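Local coordinates for dihydrodipicolinate reductase N-terminus domain-containing protein (Mycobacterium smegmatis, PDB 6IAQ) that probably catalyses the NADP-dependent reductive amination of ketones to amines, as a native amine dehydrogenase, at residues L70-S84 / I95-E109. Residues are numbered along the deposited sequence; the frame is centred on the assembly and turned at random.
Sequences LEQTHPDIAVIAVNS and ICAEHGVNAVTLSEE. With NAP (NADP nicotinamide-adenine-dinucleotide phosphate), chain F; EDO (1,2-ethanediol), chain E.
Ala-78 and Ile-80 of strand 77-80 bond to the N and O of Val-104 in strand 102-105, and the two strands run parallel; their axes come within 4.5 Å and diverge by 19°. Ala-78 N donates to Asn-102 O, Val-104 N to Ala-78 O, Ile-80 N to Val-104 O and Leu-106 N to Ile-80 O. This is the beta-alpha-beta crossover of a Rossmann-type domain, with helix 86-98 as the connection.

On the face under that helix, Cys-96 SG rests on Ala-78 CB at 3.6 Å. Ile-80 CD1 touches both Cys-96 SG and Ala-103 CB. On the other face, Val-79 and Val-104 lie side by side, covered by Met-310 of helix 302-312. Just ahead of Ile-77, Asp-76 O accepts from Asn-102 ND2 in the Asn-102 amide plane (2.8 Å), while Asn-102 OD1 accepts from Thr-134 N.

Where the helices end, His-99 NE2 meets Glu-71 OE2 at 2.7 Å, in the ring plane, on the anti side of the carboxylate and tilted 26° out of its plane. His-99 ND1 donates to Ile-95 O. With both ring nitrogens donating, the histidine is probably protonated. Leu-70 CB covers one ring face.

Past the strands, Ser-107 OG donates to Asn-83 O from above the carbonyl plane. Ser-84 OG donates to Glu-108 OE1 (2.6 Å) and accepts from NADP O3D. The bend of Glu-108 at chi2 (91°) brings OE2 to NADP O2D at 2.8 Å. Leu-106 O takes the carboxamide N7N. The contact thus grips the nicotinamide riboside through both ribose hydroxyls and the amide, which probably fixes how the nicotinamide ring is presented.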
loop_
_atom_site.group_PDB
_atom_site.type_symbol
_atom_site.label_atom_id
_atom_site.label_comp_id
_atom_site.label_asym_id
_atom_site.label_seq_id
_atom_site.Cartn_x
_atom_site.Cartn_y
_atom_site.Cartn_z
ATOM N N LEU A 70 -9.072 -34.880 -1.351
ATOM C CA LEU A 70 -9.350 -34.170 -0.079
ATOM C C LEU A 70 -9.705 -35.192 1.015
ATOM O O LEU A 70 -9.235 -35.025 2.154
ATOM C CB LEU A 70 -10.474 -33.155 -0.300
ATOM C CG LEU A 70 -10.140 -31.970 -1.214
ATOM C CD1 LEU A 70 -11.150 -30.850 -1.057
ATOM C CD2 LEU A 70 -8.743 -31.419 -0.999
ATOM N N GLU A 71 -10.508 -36.208 0.689
ATOM C CA GLU A 71 -10.921 -37.278 1.637
ATOM C C GLU A 71 -9.667 -38.051 2.063
ATOM O O GLU A 71 -9.561 -38.391 3.250
ATOM C CB GLU A 71 -12.023 -38.142 1.021
ATOM C CG GLU A 71 -13.350 -37.379 0.934
ATOM C CD GLU A 71 -14.386 -37.908 -0.046
ATOM O OE1 GLU A 71 -14.175 -39.022 -0.580
ATOM O OE2 GLU A 71 -15.413 -37.214 -0.275
ATOM N N GLN A 72 -8.727 -38.285 1.153
ATOM C CA GLN A 72 -7.502 -39.079 1.432
ATOM C C GLN A 72 -6.472 -38.256 2.244
ATOM O O GLN A 72 -5.714 -38.887 3.011
ATOM C CB GLN A 72 -6.913 -39.617 0.127
ATOM C CG GLN A 72 -7.724 -40.772 -0.450
ATOM C CD GLN A 72 -7.152 -41.284 -1.754
ATOM O OE1 GLN A 72 -6.113 -40.825 -2.244
ATOM N NE2 GLN A 72 -7.898 -42.171 -2.390
ATOM N N THR A 73 -6.385 -36.929 2.069
ATOM C CA THR A 73 -5.248 -36.134 2.598
ATOM C C THR A 73 -5.678 -35.085 3.639
ATOM O O THR A 73 -4.800 -34.706 4.437
ATOM C CB THR A 73 -4.448 -35.493 1.457
ATOM O OG1 THR A 73 -5.321 -34.574 0.806
ATOM C CG2 THR A 73 -3.894 -36.517 0.489
ATOM N N HIS A 74 -6.921 -34.616 3.639
ATOM C CA HIS A 74 -7.429 -33.551 4.551
ATOM C C HIS A 74 -6.385 -32.457 4.757
ATOM O O HIS A 74 -5.896 -32.228 5.872
ATOM C CB HIS A 74 -7.908 -34.155 5.858
ATOM C CG HIS A 74 -9.178 -34.908 5.677
ATOM N ND1 HIS A 74 -9.192 -36.274 5.419
ATOM C CD2 HIS A 74 -10.463 -34.500 5.633
ATOM C CE1 HIS A 74 -10.444 -36.663 5.289
ATOM N NE2 HIS A 74 -11.237 -35.591 5.398
ATOM N N PRO A 75 -6.042 -31.699 3.687
ATOM C CA PRO A 75 -5.045 -30.643 3.791
ATOM C C PRO A 75 -5.580 -29.440 4.582
ATOM O O PRO A 75 -6.773 -29.283 4.697
ATOM C CB PRO A 75 -4.814 -30.271 2.314
ATOM C CG PRO A 75 -6.179 -30.482 1.684
ATOM C CD PRO A 75 -6.675 -31.742 2.361
ATOM N N ASP A 76 -4.674 -28.590 5.054
ATOM C CA ASP A 76 -5.007 -27.283 5.684
ATOM C C ASP A 76 -5.502 -26.298 4.625
ATOM O O ASP A 76 -6.244 -25.363 4.998
ATOM C CB ASP A 76 -3.776 -26.680 6.366
ATOM C CG ASP A 76 -3.280 -27.558 7.494
ATOM O OD1 ASP A 76 -4.019 -27.690 8.426
ATOM O OD2 ASP A 76 -2.166 -28.132 7.383
ATOM N N ILE A 77 -5.063 -26.465 3.374
ATOM C CA ILE A 77 -5.302 -25.447 2.307
ATOM C C ILE A 77 -5.285 -26.136 0.933
ATOM O O ILE A 77 -4.345 -26.944 0.643
ATOM C CB ILE A 77 -4.279 -24.285 2.388
ATOM C CG1 ILE A 77 -4.646 -23.110 1.471
ATOM C CG2 ILE A 77 -2.876 -24.787 2.101
ATOM C CD1 ILE A 77 -5.665 -22.189 2.016
ATOM N N ALA A 78 -6.271 -25.778 0.122
ATOM C CA ALA A 78 -6.301 -26.033 -1.335
ATOM C C ALA A 78 -5.901 -24.735 -2.043
ATOM O O ALA A 78 -6.483 -23.685 -1.746
ATOM C CB ALA A 78 -7.683 -26.460 -1.759
ATOM N N VAL A 79 -4.906 -24.824 -2.913
ATOM C CA VAL A 79 -4.304 -23.682 -3.655
ATOM C C VAL A 79 -4.772 -23.813 -5.117
ATOM O O VAL A 79 -4.320 -24.731 -5.780
ATOM C CB VAL A 79 -2.782 -23.703 -3.500
ATOM C CG1 VAL A 79 -2.152 -22.517 -4.184
ATOM C CG2 VAL A 79 -2.377 -23.766 -2.019
ATOM N N ILE A 80 -5.763 -23.025 -5.517
ATOM C CA ILE A 80 -6.549 -23.263 -6.751
ATOM C C ILE A 80 -6.096 -22.282 -7.840
ATOM O O ILE A 80 -6.206 -21.051 -7.654
ATOM C CB ILE A 80 -8.047 -23.138 -6.490
ATOM C CG1 ILE A 80 -8.482 -24.013 -5.300
ATOM C CG2 ILE A 80 -8.822 -23.489 -7.758
ATOM C CD1 ILE A 80 -9.935 -23.842 -4.937
ATOM N N ALA A 81 -5.655 -22.830 -8.968
ATOM C CA ALA A 81 -5.404 -22.053 -10.202
ATOM C C ALA A 81 -6.038 -22.822 -11.367
ATOM O O ALA A 81 -5.265 -23.527 -12.100
ATOM C CB ALA A 81 -3.941 -21.835 -10.364
ATOM N N VAL A 82 -7.356 -22.728 -11.518
ATOM C CA VAL A 82 -8.030 -23.502 -12.607
ATOM C C VAL A 82 -8.869 -22.588 -13.493
ATOM O O VAL A 82 -8.635 -22.678 -14.692
ATOM C CB VAL A 82 -8.760 -24.797 -12.162
ATOM C CG1 VAL A 82 -8.335 -25.307 -10.807
ATOM C CG2 VAL A 82 -10.262 -24.773 -12.356
ATOM N N ASN A 83 -9.775 -21.766 -12.967
ATOM C CA ASN A 83 -10.693 -20.938 -13.793
ATOM C C ASN A 83 -10.964 -19.588 -13.104
ATOM O O ASN A 83 -10.387 -19.344 -12.009
ATOM C CB ASN A 83 -11.974 -21.702 -14.121
ATOM C CG ASN A 83 -12.630 -22.269 -12.880
ATOM O OD1 ASN A 83 -12.516 -21.675 -11.803
ATOM N ND2 ASN A 83 -13.281 -23.427 -13.026
ATOM N N SER A 84 -11.822 -18.749 -13.706
ATOM C CA SER A 84 -11.930 -17.298 -13.404
ATOM C C SER A 84 -13.288 -16.954 -12.788
ATOM O O SER A 84 -13.322 -16.169 -11.832
ATOM C CB SER A 84 -11.705 -16.494 -14.667
ATOM O OG SER A 84 -10.372 -16.656 -15.139
ATOM N N ILE A 95 -16.526 -28.381 -3.569
ATOM C CA ILE A 95 -15.767 -29.580 -3.133
ATOM C C ILE A 95 -14.869 -29.191 -1.930
ATOM O O ILE A 95 -14.805 -29.963 -0.921
ATOM C CB ILE A 95 -15.000 -30.181 -4.330
ATOM C CG1 ILE A 95 -15.960 -30.810 -5.346
ATOM C CG2 ILE A 95 -13.906 -31.156 -3.880
ATOM C CD1 ILE A 95 -15.337 -31.102 -6.693
ATOM N N CYS A 96 -14.198 -28.035 -1.974
ATOM C CA CYS A 96 -13.297 -27.597 -0.873
ATOM C C CYS A 96 -14.117 -27.338 0.399
ATOM O O CYS A 96 -13.788 -27.922 1.476
ATOM C CB CYS A 96 -12.490 -26.369 -1.281
ATOM S SG CYS A 96 -11.217 -26.793 -2.489
ATOM N N ALA A 97 -15.165 -26.527 0.281
ATOM C CA ALA A 97 -15.995 -26.085 1.418
ATOM C C ALA A 97 -16.738 -27.289 2.025
ATOM O O ALA A 97 -16.813 -27.368 3.279
ATOM C CB ALA A 97 -16.953 -25.021 0.947
ATOM N N GLU A 98 -17.263 -28.202 1.187
ATOM C CA GLU A 98 -17.958 -29.428 1.658
ATOM C C GLU A 98 -17.047 -30.215 2.603
ATOM O O GLU A 98 -17.530 -30.738 3.616
ATOM C CB GLU A 98 -18.355 -30.354 0.507
ATOM C CG GLU A 98 -19.659 -31.085 0.811
ATOM C CD GLU A 98 -20.865 -30.334 0.283
ATOM O OE1 GLU A 98 -20.743 -29.810 -0.834
ATOM O OE2 GLU A 98 -21.894 -30.264 0.976
ATOM N N HIS A 99 -15.768 -30.297 2.275
ATOM C CA HIS A 99 -14.753 -31.098 3.002
ATOM C C HIS A 99 -14.092 -30.283 4.125
ATOM O O HIS A 99 -13.116 -30.773 4.687
ATOM C CB HIS A 99 -13.746 -31.672 2.008
ATOM C CG HIS A 99 -14.318 -32.712 1.111
ATOM N ND1 HIS A 99 -15.092 -32.411 -0.006
ATOM C CD2 HIS A 99 -14.223 -34.061 1.152
ATOM C CE1 HIS A 99 -15.439 -33.539 -0.616
ATOM N NE2 HIS A 99 -14.899 -34.559 0.064
ATOM N N GLY A 100 -14.616 -29.102 4.455
ATOM C CA GLY A 100 -14.013 -28.181 5.439
ATOM C C GLY A 100 -12.597 -27.766 5.091
ATOM O O GLY A 100 -11.817 -27.442 6.021
ATOM N N VAL A 101 -12.241 -27.723 3.804
ATOM C CA VAL A 101 -10.847 -27.403 3.378
ATOM C C VAL A 101 -10.787 -25.914 3.005
ATOM O O VAL A 101 -11.606 -25.450 2.153
ATOM C CB VAL A 101 -10.376 -28.322 2.234
ATOM C CG1 VAL A 101 -9.075 -27.841 1.634
ATOM C CG2 VAL A 101 -10.233 -29.776 2.695
ATOM N N ASN A 102 -9.883 -25.175 3.662
ATOM C CA ASN A 102 -9.605 -23.748 3.332
ATOM C C ASN A 102 -9.161 -23.690 1.867
ATOM O O ASN A 102 -8.436 -24.614 1.418
ATOM C CB ASN A 102 -8.504 -23.162 4.203
ATOM C CG ASN A 102 -8.842 -23.177 5.687
ATOM O OD1 ASN A 102 -9.847 -22.604 6.099
ATOM N ND2 ASN A 102 -8.002 -23.818 6.487
ATOM N N ALA A 103 -9.555 -22.650 1.146
ATOM C CA ALA A 103 -9.180 -22.498 -0.280
ATOM C C ALA A 103 -8.732 -21.060 -0.547
ATOM O O ALA A 103 -9.446 -20.126 -0.183
ATOM C CB ALA A 103 -10.319 -22.911 -1.190
ATOM N N VAL A 104 -7.556 -20.932 -1.145
ATOM C CA VAL A 104 -7.093 -19.669 -1.781
ATOM C C VAL A 104 -7.136 -19.936 -3.299
ATOM O O VAL A 104 -6.731 -21.033 -3.713
ATOM C CB VAL A 104 -5.718 -19.288 -1.199
ATOM C CG1 VAL A 104 -4.616 -20.263 -1.589
ATOM C CG2 VAL A 104 -5.355 -17.866 -1.535
ATOM N N THR A 105 -7.708 -19.026 -4.075
ATOM C CA THR A 105 -7.912 -19.226 -5.531
ATOM C C THR A 105 -7.528 -17.972 -6.323
ATOM O O THR A 105 -7.765 -16.855 -5.824
ATOM C CB THR A 105 -9.353 -19.639 -5.830
ATOM O OG1 THR A 105 -9.472 -19.927 -7.226
ATOM C CG2 THR A 105 -10.382 -18.603 -5.453
ATOM N N LEU A 106 -7.049 -18.177 -7.549
ATOM C CA LEU A 106 -6.743 -17.082 -8.504
ATOM C C LEU A 106 -8.005 -16.618 -9.199
ATOM O O LEU A 106 -7.887 -15.635 -9.956
ATOM C CB LEU A 106 -5.704 -17.565 -9.520
ATOM C CG LEU A 106 -4.320 -17.790 -8.942
ATOM C CD1 LEU A 106 -3.350 -18.112 -10.044
ATOM C CD2 LEU A 106 -3.875 -16.610 -8.067
ATOM N N SER A 107 -9.167 -17.288 -9.018
ATOM C CA SER A 107 -10.407 -16.902 -9.733
ATOM C C SER A 107 -10.616 -15.378 -9.631
ATOM O O SER A 107 -10.829 -14.895 -8.527
ATOM C CB SER A 107 -11.611 -17.674 -9.249
ATOM O OG SER A 107 -11.485 -19.050 -9.600
ATOM N N GLU A 108 -10.598 -14.661 -10.762
ATOM C CA GLU A 108 -10.621 -13.175 -10.785
ATOM C C GLU A 108 -11.946 -12.695 -10.183
ATOM O O GLU A 108 -11.955 -11.685 -9.476
ATOM C CB GLU A 108 -10.386 -12.624 -12.203
ATOM C CG GLU A 108 -8.955 -12.822 -12.688
ATOM C CD GLU A 108 -8.669 -14.102 -13.441
ATOM O OE1 GLU A 108 -9.462 -15.071 -13.280
ATOM O OE2 GLU A 108 -7.635 -14.145 -14.158
ATOM N N GLU A 109 -13.052 -13.384 -10.462
ATOM C CA GLU A 109 -14.373 -12.965 -9.933
ATOM C C GLU A 109 -14.399 -13.151 -8.409
ATOM O O GLU A 109 -15.058 -12.343 -7.722
ATOM C CB GLU A 109 -15.519 -13.677 -10.657
ATOM C CG GLU A 109 -16.839 -13.037 -10.336
ATOM C CD GLU A 109 -18.073 -13.729 -10.887
ATOM O OE1 GLU A 109 -17.920 -14.706 -11.658
ATOM O OE2 GLU A 109 -19.177 -13.282 -10.532
HETATM P PA NAP F . -3.773 -22.925 -17.352
HETATM O O1A NAP F . -2.339 -23.061 -17.567
HETATM O O2A NAP F . -4.839 -23.175 -18.459
HETATM O O5B NAP F . -4.126 -23.871 -16.068
HETATM C C5B NAP F . -5.466 -24.248 -15.724
HETATM C C4B NAP F . -5.412 -25.606 -15.038
HETATM O O4B NAP F . -6.703 -26.017 -14.597
HETATM C C3B NAP F . -4.870 -26.762 -15.920
HETATM O O3B NAP F . -3.838 -27.378 -15.112
HETATM C C2B NAP F . -6.020 -27.750 -16.098
HETATM O O2B NAP F . -5.619 -29.136 -16.027
HETATM C C1B NAP F . -6.762 -27.462 -14.829
HETATM N N9A NAP F . -8.180 -27.810 -14.779
HETATM C C8A NAP F . -9.195 -27.389 -15.561
HETATM N N7A NAP F . -10.335 -27.901 -15.083
HETATM C C5A NAP F . -10.038 -28.576 -13.947
HETATM C C6A NAP F . -10.761 -29.346 -12.903
HETATM N N6A NAP F . -12.077 -29.507 -12.962
HETATM N N1A NAP F . -10.060 -29.887 -11.909
HETATM C C2A NAP F . -8.724 -29.754 -11.780
HETATM N N3A NAP F . -7.978 -29.070 -12.677
HETATM C C4A NAP F . -8.612 -28.521 -13.752
HETATM O O3 NAP F . -4.161 -21.427 -16.795
HETATM P PN NAP F . -3.266 -20.545 -15.714
HETATM O O1N NAP F . -2.423 -19.499 -16.377
HETATM O O2N NAP F . -2.602 -21.438 -14.726
HETATM O O5D NAP F . -4.580 -19.857 -15.116
HETATM C C5D NAP F . -5.577 -20.504 -14.316
HETATM C C4D NAP F . -6.682 -19.597 -13.853
HETATM O O4D NAP F . -6.094 -18.606 -12.948
HETATM C C3D NAP F . -7.351 -18.906 -15.008
HETATM O O3D NAP F . -8.758 -18.845 -14.867
HETATM C C2D NAP F . -6.749 -17.495 -14.951
HETATM O O2D NAP F . -7.644 -16.561 -15.570
HETATM C C1D NAP F . -6.515 -17.329 -13.422
HETATM N N1N NAP F . -5.467 -16.335 -13.131
HETATM C C2N NAP F . -5.751 -15.381 -12.264
HETATM C C3N NAP F . -4.813 -14.391 -12.009
HETATM C C7N NAP F . -5.076 -13.308 -10.986
HETATM O O7N NAP F . -4.255 -12.392 -10.951
HETATM N N7N NAP F . -6.121 -13.374 -10.142
HETATM C C4N NAP F . -3.584 -14.434 -12.666
HETATM C C5N NAP F . -3.305 -15.452 -13.573
HETATM C C6N NAP F . -4.285 -16.393 -13.771
HETATM P P2B NAP F . -4.629 -29.797 -17.092
HETATM O O1X NAP F . -3.264 -29.198 -16.906
HETATM O O2X NAP F . -4.496 -31.248 -16.634
HETATM O O3X NAP F . -5.417 -29.501 -18.372
HETATM C C1 EDO E . -4.926 -11.626 -15.021
HETATM O O1 EDO E . -6.030 -11.912 -14.211
HETATM C C2 EDO E . -4.114 -10.536 -14.416
HETATM O O2 EDO E . -3.151 -11.038 -13.493
HETATM O O HOH W 1 -8.628 -20.542 -10.113
#